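Local structure of acetone carboxylase alpha subunit (Xanthobacter autotrophicus Py2, 5M45) at residues F293-V305 with I599-M611. The protein is the alpha subunit of a multi-subunit carboxylase and belongs to the hydantoinase B/oxoprolinase family. Residues are numbered along the deposited sequence; the frame is centred on the assembly and turned at random.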
loop_
_atom_site.group_PDB
_atom_site.type_symbol
_atom_site.label_atom_id
_atom_site.label_comp_id
_atom_site.label_asym_id
_atom_site.label_seq_id
_atom_site.Cartn_x
_atom_site.Cartn_y
_atom_site.Cartn_z
ATOM N N PHE A 293 -29.186 13.228 3.756
ATOM C CA PHE A 293 -29.059 11.849 3.294
ATOM C C PHE A 293 -28.274 11.812 1.950
ATOM O O PHE A 293 -28.208 12.831 1.222
ATOM C CB PHE A 293 -30.447 11.234 3.002
ATOM C CG PHE A 293 -31.431 11.312 4.128
ATOM C CD1 PHE A 293 -32.287 12.411 4.262
ATOM C CD2 PHE A 293 -31.543 10.269 5.042
ATOM C CE1 PHE A 293 -33.239 12.435 5.291
ATOM C CE2 PHE A 293 -32.472 10.317 6.071
ATOM C CZ PHE A 293 -33.314 11.399 6.194
ATOM N N VAL A 294 -27.761 10.615 1.595
ATOM C CA VAL A 294 -27.318 10.305 0.218
ATOM C C VAL A 294 -27.324 8.782 -0.061
ATOM O O VAL A 294 -27.354 7.968 0.873
ATOM C CB VAL A 294 -25.943 10.987 -0.113
ATOM C CG1 VAL A 294 -24.764 10.164 0.424
ATOM C CG2 VAL A 294 -25.779 11.268 -1.616
ATOM N N ASP A 295 -27.342 8.415 -1.344
ATOM C CA ASP A 295 -27.496 7.025 -1.787
ATOM C C ASP A 295 -26.191 6.284 -2.053
ATOM O O ASP A 295 -25.246 6.887 -2.560
ATOM C CB ASP A 295 -28.414 6.937 -3.017
ATOM C CG ASP A 295 -27.892 7.713 -4.259
ATOM O OD1 ASP A 295 -27.645 8.951 -4.173
ATOM O OD2 ASP A 295 -27.785 7.100 -5.358
ATOM N N VAL A 296 -26.168 4.987 -1.713
ATOM C CA VAL A 296 -25.083 4.059 -2.044
ATOM C C VAL A 296 -25.665 2.814 -2.762
ATOM O O VAL A 296 -25.927 1.791 -2.116
ATOM C CB VAL A 296 -24.295 3.655 -0.800
ATOM C CG1 VAL A 296 -23.111 2.771 -1.179
ATOM C CG2 VAL A 296 -23.792 4.893 -0.048
ATOM N N PRO A 297 -25.840 2.898 -4.115
ATOM C CA PRO A 297 -26.466 1.808 -4.877
ATOM C C PRO A 297 -25.473 0.691 -5.293
ATOM O O PRO A 297 -25.208 0.487 -6.499
ATOM C CB PRO A 297 -27.090 2.531 -6.076
ATOM C CG PRO A 297 -26.243 3.729 -6.292
ATOM C CD PRO A 297 -25.829 4.157 -4.896
ATOM N N TYR A 298 -24.957 -0.046 -4.283
ATOM C CA TYR A 298 -23.932 -1.068 -4.543
ATOM C C TYR A 298 -24.507 -2.414 -4.978
ATOM O O TYR A 298 -23.747 -3.313 -5.330
ATOM C CB TYR A 298 -22.965 -1.225 -3.349
ATOM C CG TYR A 298 -21.716 -0.342 -3.363
ATOM C CD1 TYR A 298 -21.715 0.930 -3.970
ATOM C CD2 TYR A 298 -20.540 -0.766 -2.754
ATOM C CE1 TYR A 298 -20.583 1.737 -3.955
ATOM C CE2 TYR A 298 -19.403 0.026 -2.737
ATOM C CZ TYR A 298 -19.423 1.278 -3.340
ATOM O OH TYR A 298 -18.308 2.078 -3.330
ATOM N N ALA A 299 -25.821 -2.576 -4.970
ATOM C CA ALA A 299 -26.451 -3.815 -5.476
ATOM C C ALA A 299 -26.360 -3.971 -7.004
ATOM O O ALA A 299 -26.366 -5.105 -7.495
ATOM C CB ALA A 299 -27.899 -3.951 -5.003
ATOM N N HIS A 300 -26.260 -2.851 -7.736
ATOM C CA HIS A 300 -26.308 -2.861 -9.207
ATOM C C HIS A 300 -25.112 -3.668 -9.783
ATOM O O HIS A 300 -23.997 -3.610 -9.244
ATOM C CB HIS A 300 -26.254 -1.401 -9.740
ATOM C CG HIS A 300 -26.676 -1.238 -11.165
ATOM N ND1 HIS A 300 -25.826 -1.440 -12.223
ATOM C CD2 HIS A 300 -27.845 -0.819 -11.708
ATOM C CE1 HIS A 300 -26.448 -1.181 -13.363
ATOM N NE2 HIS A 300 -27.680 -0.818 -13.079
ATOM N N GLU A 301 -25.343 -4.353 -10.894
ATOM C CA GLU A 301 -24.299 -5.166 -11.520
ATOM C C GLU A 301 -23.052 -4.397 -12.003
ATOM O O GLU A 301 -21.987 -4.983 -12.138
ATOM C CB GLU A 301 -24.861 -6.028 -12.664
ATOM C CG GLU A 301 -25.348 -5.237 -13.877
ATOM C CD GLU A 301 -25.567 -6.086 -15.136
ATOM O OE1 GLU A 301 -26.451 -5.680 -15.931
ATOM O OE2 GLU A 301 -24.834 -7.112 -15.350
ATOM N N ASP A 302 -23.168 -3.095 -12.263
ATOM C CA ASP A 302 -22.035 -2.288 -12.727
ATOM C C ASP A 302 -21.153 -1.769 -11.570
ATOM O O ASP A 302 -20.200 -1.047 -11.825
ATOM C CB ASP A 302 -22.509 -1.137 -13.636
ATOM C CG ASP A 302 -22.969 -1.628 -15.022
ATOM O OD1 ASP A 302 -22.763 -2.832 -15.323
ATOM O OD2 ASP A 302 -23.495 -0.809 -15.836
ATOM N N VAL A 303 -21.476 -2.139 -10.316
ATOM C CA VAL A 303 -20.573 -1.979 -9.196
ATOM C C VAL A 303 -19.917 -3.358 -8.907
ATOM O O VAL A 303 -20.482 -4.187 -8.170
ATOM C CB VAL A 303 -21.281 -1.428 -7.948
ATOM C CG1 VAL A 303 -20.302 -1.223 -6.804
ATOM C CG2 VAL A 303 -21.967 -0.076 -8.273
ATOM N N ARG A 304 -18.725 -3.572 -9.466
ATOM C CA ARG A 304 -18.046 -4.872 -9.407
ATOM C C ARG A 304 -17.051 -4.899 -8.274
ATOM O O ARG A 304 -15.855 -4.786 -8.496
ATOM C CB ARG A 304 -17.346 -5.198 -10.735
ATOM C CG ARG A 304 -18.401 -5.475 -11.745
ATOM C CD ARG A 304 -18.027 -5.831 -13.173
ATOM N NE ARG A 304 -19.323 -5.597 -13.840
ATOM C CZ ARG A 304 -19.591 -5.643 -15.151
ATOM N NH1 ARG A 304 -18.643 -6.028 -16.026
ATOM N NH2 ARG A 304 -20.845 -5.322 -15.565
ATOM N N VAL A 305 -17.542 -5.032 -7.059
ATOM C CA VAL A 305 -16.657 -5.071 -5.902
ATOM C C VAL A 305 -16.212 -6.520 -5.601
ATOM O O VAL A 305 -16.927 -7.450 -5.870
ATOM C CB VAL A 305 -17.270 -4.391 -4.665
ATOM C CG1 VAL A 305 -17.317 -2.876 -4.858
ATOM C CG2 VAL A 305 -18.624 -4.960 -4.294
ATOM N N ILE A 599 -25.749 2.087 -25.600
ATOM C CA ILE A 599 -25.930 3.266 -24.765
ATOM C C ILE A 599 -26.338 2.859 -23.357
ATOM O O ILE A 599 -27.250 2.062 -23.188
ATOM C CB ILE A 599 -27.000 4.214 -25.346
ATOM C CG1 ILE A 599 -26.548 4.725 -26.717
ATOM C CG2 ILE A 599 -27.299 5.381 -24.383
ATOM C CD1 ILE A 599 -27.543 5.574 -27.443
ATOM N N LYS A 600 -25.679 3.425 -22.354
ATOM C CA LYS A 600 -26.116 3.314 -20.968
ATOM C C LYS A 600 -26.644 4.688 -20.503
ATOM O O LYS A 600 -25.873 5.654 -20.407
ATOM C CB LYS A 600 -24.963 2.822 -20.086
ATOM C CG LYS A 600 -24.573 1.373 -20.428
ATOM C CD LYS A 600 -23.625 0.775 -19.389
ATOM C CE LYS A 600 -23.215 -0.647 -19.756
ATOM N NZ LYS A 600 -22.421 -1.275 -18.628
ATOM N N ARG A 601 -27.954 4.782 -20.298
ATOM C CA ARG A 601 -28.623 6.007 -19.866
ATOM C C ARG A 601 -29.567 5.624 -18.721
ATOM O O ARG A 601 -30.628 5.016 -18.974
ATOM C CB ARG A 601 -29.408 6.639 -21.040
ATOM C CG ARG A 601 -30.316 7.808 -20.666
ATOM C CD ARG A 601 -31.121 8.377 -21.829
ATOM N NE ARG A 601 -30.330 9.178 -22.781
ATOM C CZ ARG A 601 -29.929 10.432 -22.606
ATOM N NH1 ARG A 601 -29.246 11.029 -23.563
ATOM N NH2 ARG A 601 -30.166 11.098 -21.479
ATOM N N ASP A 602 -29.177 5.922 -17.483
ATOM C CA ASP A 602 -29.910 5.401 -16.316
ATOM C C ASP A 602 -29.555 6.157 -15.045
ATOM O O ASP A 602 -28.745 7.098 -15.101
ATOM C CB ASP A 602 -29.686 3.874 -16.167
ATOM C CG ASP A 602 -28.237 3.493 -15.916
ATOM O OD1 ASP A 602 -27.424 4.295 -15.433
ATOM O OD2 ASP A 602 -27.876 2.325 -16.191
ATOM N N LYS A 603 -30.138 5.738 -13.904
ATOM C CA LYS A 603 -29.861 6.366 -12.601
ATOM C C LYS A 603 -28.586 5.903 -11.865
ATOM O O LYS A 603 -28.327 6.352 -10.747
ATOM C CB LYS A 603 -31.051 6.194 -11.650
ATOM C CG LYS A 603 -32.335 6.955 -12.044
ATOM C CD LYS A 603 -32.195 8.457 -11.939
ATOM C CE LYS A 603 -31.900 8.981 -10.509
ATOM N NZ LYS A 603 -31.859 10.471 -10.458
ATOM N N GLN A 604 -27.773 5.051 -12.471
ATOM C CA GLN A 604 -26.643 4.462 -11.771
ATOM C C GLN A 604 -25.424 5.413 -11.796
ATOM O O GLN A 604 -24.554 5.335 -12.662
ATOM C CB GLN A 604 -26.336 3.069 -12.373
ATOM C CG GLN A 604 -25.363 2.221 -11.569
ATOM C CD GLN A 604 -25.837 1.967 -10.161
ATOM O OE1 GLN A 604 -27.026 1.842 -9.921
ATOM N NE2 GLN A 604 -24.906 1.874 -9.215
ATOM N N ALA A 605 -25.404 6.333 -10.838
ATOM C CA ALA A 605 -24.406 7.409 -10.807
ATOM C C ALA A 605 -23.083 7.024 -10.144
ATOM O O ALA A 605 -22.172 7.847 -10.058
ATOM C CB ALA A 605 -25.012 8.647 -10.146
ATOM N N ILE A 606 -23.003 5.795 -9.661
ATOM C CA ILE A 606 -21.777 5.165 -9.123
ATOM C C ILE A 606 -21.504 3.864 -9.878
ATOM O O ILE A 606 -22.374 2.993 -9.970
ATOM C CB ILE A 606 -21.902 4.754 -7.640
ATOM C CG1 ILE A 606 -22.198 5.954 -6.797
ATOM C CG2 ILE A 606 -20.576 4.097 -7.178
ATOM C CD1 ILE A 606 -22.454 5.613 -5.321
ATOM N N THR A 607 -20.293 3.751 -10.421
ATOM C CA THR A 607 -19.845 2.541 -11.094
ATOM C C THR A 607 -18.369 2.248 -10.764
ATOM O O THR A 607 -17.662 3.107 -10.247
ATOM C CB THR A 607 -19.996 2.613 -12.632
ATOM O OG1 THR A 607 -19.148 3.637 -13.161
ATOM C CG2 THR A 607 -21.437 2.866 -13.075
ATOM N N THR A 608 -17.937 1.022 -11.060
ATOM C CA THR A 608 -16.519 0.668 -11.089
ATOM C C THR A 608 -16.048 0.684 -12.540
ATOM O O THR A 608 -16.874 0.714 -13.470
ATOM C CB THR A 608 -16.248 -0.725 -10.466
ATOM O OG1 THR A 608 -17.046 -1.744 -11.110
ATOM C CG2 THR A 608 -16.585 -0.679 -8.971
ATOM N N GLU A 609 -14.743 0.632 -12.725
ATOM C CA GLU A 609 -14.122 0.810 -14.039
ATOM C C GLU A 609 -14.678 -0.135 -15.137
ATOM O O GLU A 609 -14.930 -1.321 -14.886
ATOM C CB GLU A 609 -12.575 0.809 -13.962
ATOM C CG GLU A 609 -11.864 -0.516 -13.787
ATOM C CD GLU A 609 -10.317 -0.370 -13.650
ATOM O OE1 GLU A 609 -9.739 -1.023 -12.742
ATOM O OE2 GLU A 609 -9.665 0.365 -14.433
ATOM N N GLU A 610 -14.902 0.447 -16.323
ATOM C CA GLU A 610 -15.408 -0.275 -17.501
ATOM C C GLU A 610 -14.555 0.118 -18.723
ATOM O O GLU A 610 -14.112 1.264 -18.827
ATOM C CB GLU A 610 -16.911 0.095 -17.647
ATOM C CG GLU A 610 -17.602 -0.070 -18.974
ATOM C CD GLU A 610 -19.094 0.257 -18.874
ATOM O OE1 GLU A 610 -19.575 1.274 -19.474
ATOM O OE2 GLU A 610 -19.809 -0.483 -18.136
ATOM N N MET A 611 -14.315 -0.838 -19.625
ATOM C CA MET A 611 -13.510 -0.597 -20.847
ATOM C C MET A 611 -14.170 0.484 -21.739
ATOM O O MET A 611 -15.382 0.427 -21.993
ATOM C CB MET A 611 -13.306 -1.893 -21.637
ATOM C CG MET A 611 -12.433 -2.920 -20.912
ATOM S SD MET A 611 -12.343 -4.504 -21.719
ATOM C CE MET A 611 -13.875 -5.214 -21.189
HETATM O O HOH W 1 -29.280 0.451 -15.194
HETATM O O HOH W 2 -18.707 -1.257 -14.115
#
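Q604 NE2 donates to P297 O at 3.1 Å and also to I606 O of its own segment at 2.9 Å, and the two carbonyls fix the rotation of the amide. Farther along, T608 grips the other segment twice: its N meets D302 O almost straight (174°), and its OG1 accepts from R304 N at 3.0 Å. A water donates to both D302 O and T608 O. CG of Q604 makes a CH-pi contact over the centre of the H300 ring (3.7 Å); a bend at chi2 (58°) turns the amide, its plane 22° from that of the ring, back over the CB-CG end. The contact brings together three sheets: 293-305 leaves edge strand 286-297 of one, passes an inverse gamma turn centred on P297 and then a type I turn from H300 to V303, and packs on the connection from edge strand 598-602 of a second to edge strand 610-612 of a third. Among charges, D302, R304, K600 and E610 form a network: K600, extended beyond CG, reaches D302 OD2 (3.0 Å) from above the carboxylate plane, and E610 OE2, while R304 NH2 takes D302 OD1; R559 also pairs with D302 and D602. Apolar contact comes from I606, whose CD1 touches P297 CD at 3.7 Å while CG2 lies against Y298 CE1.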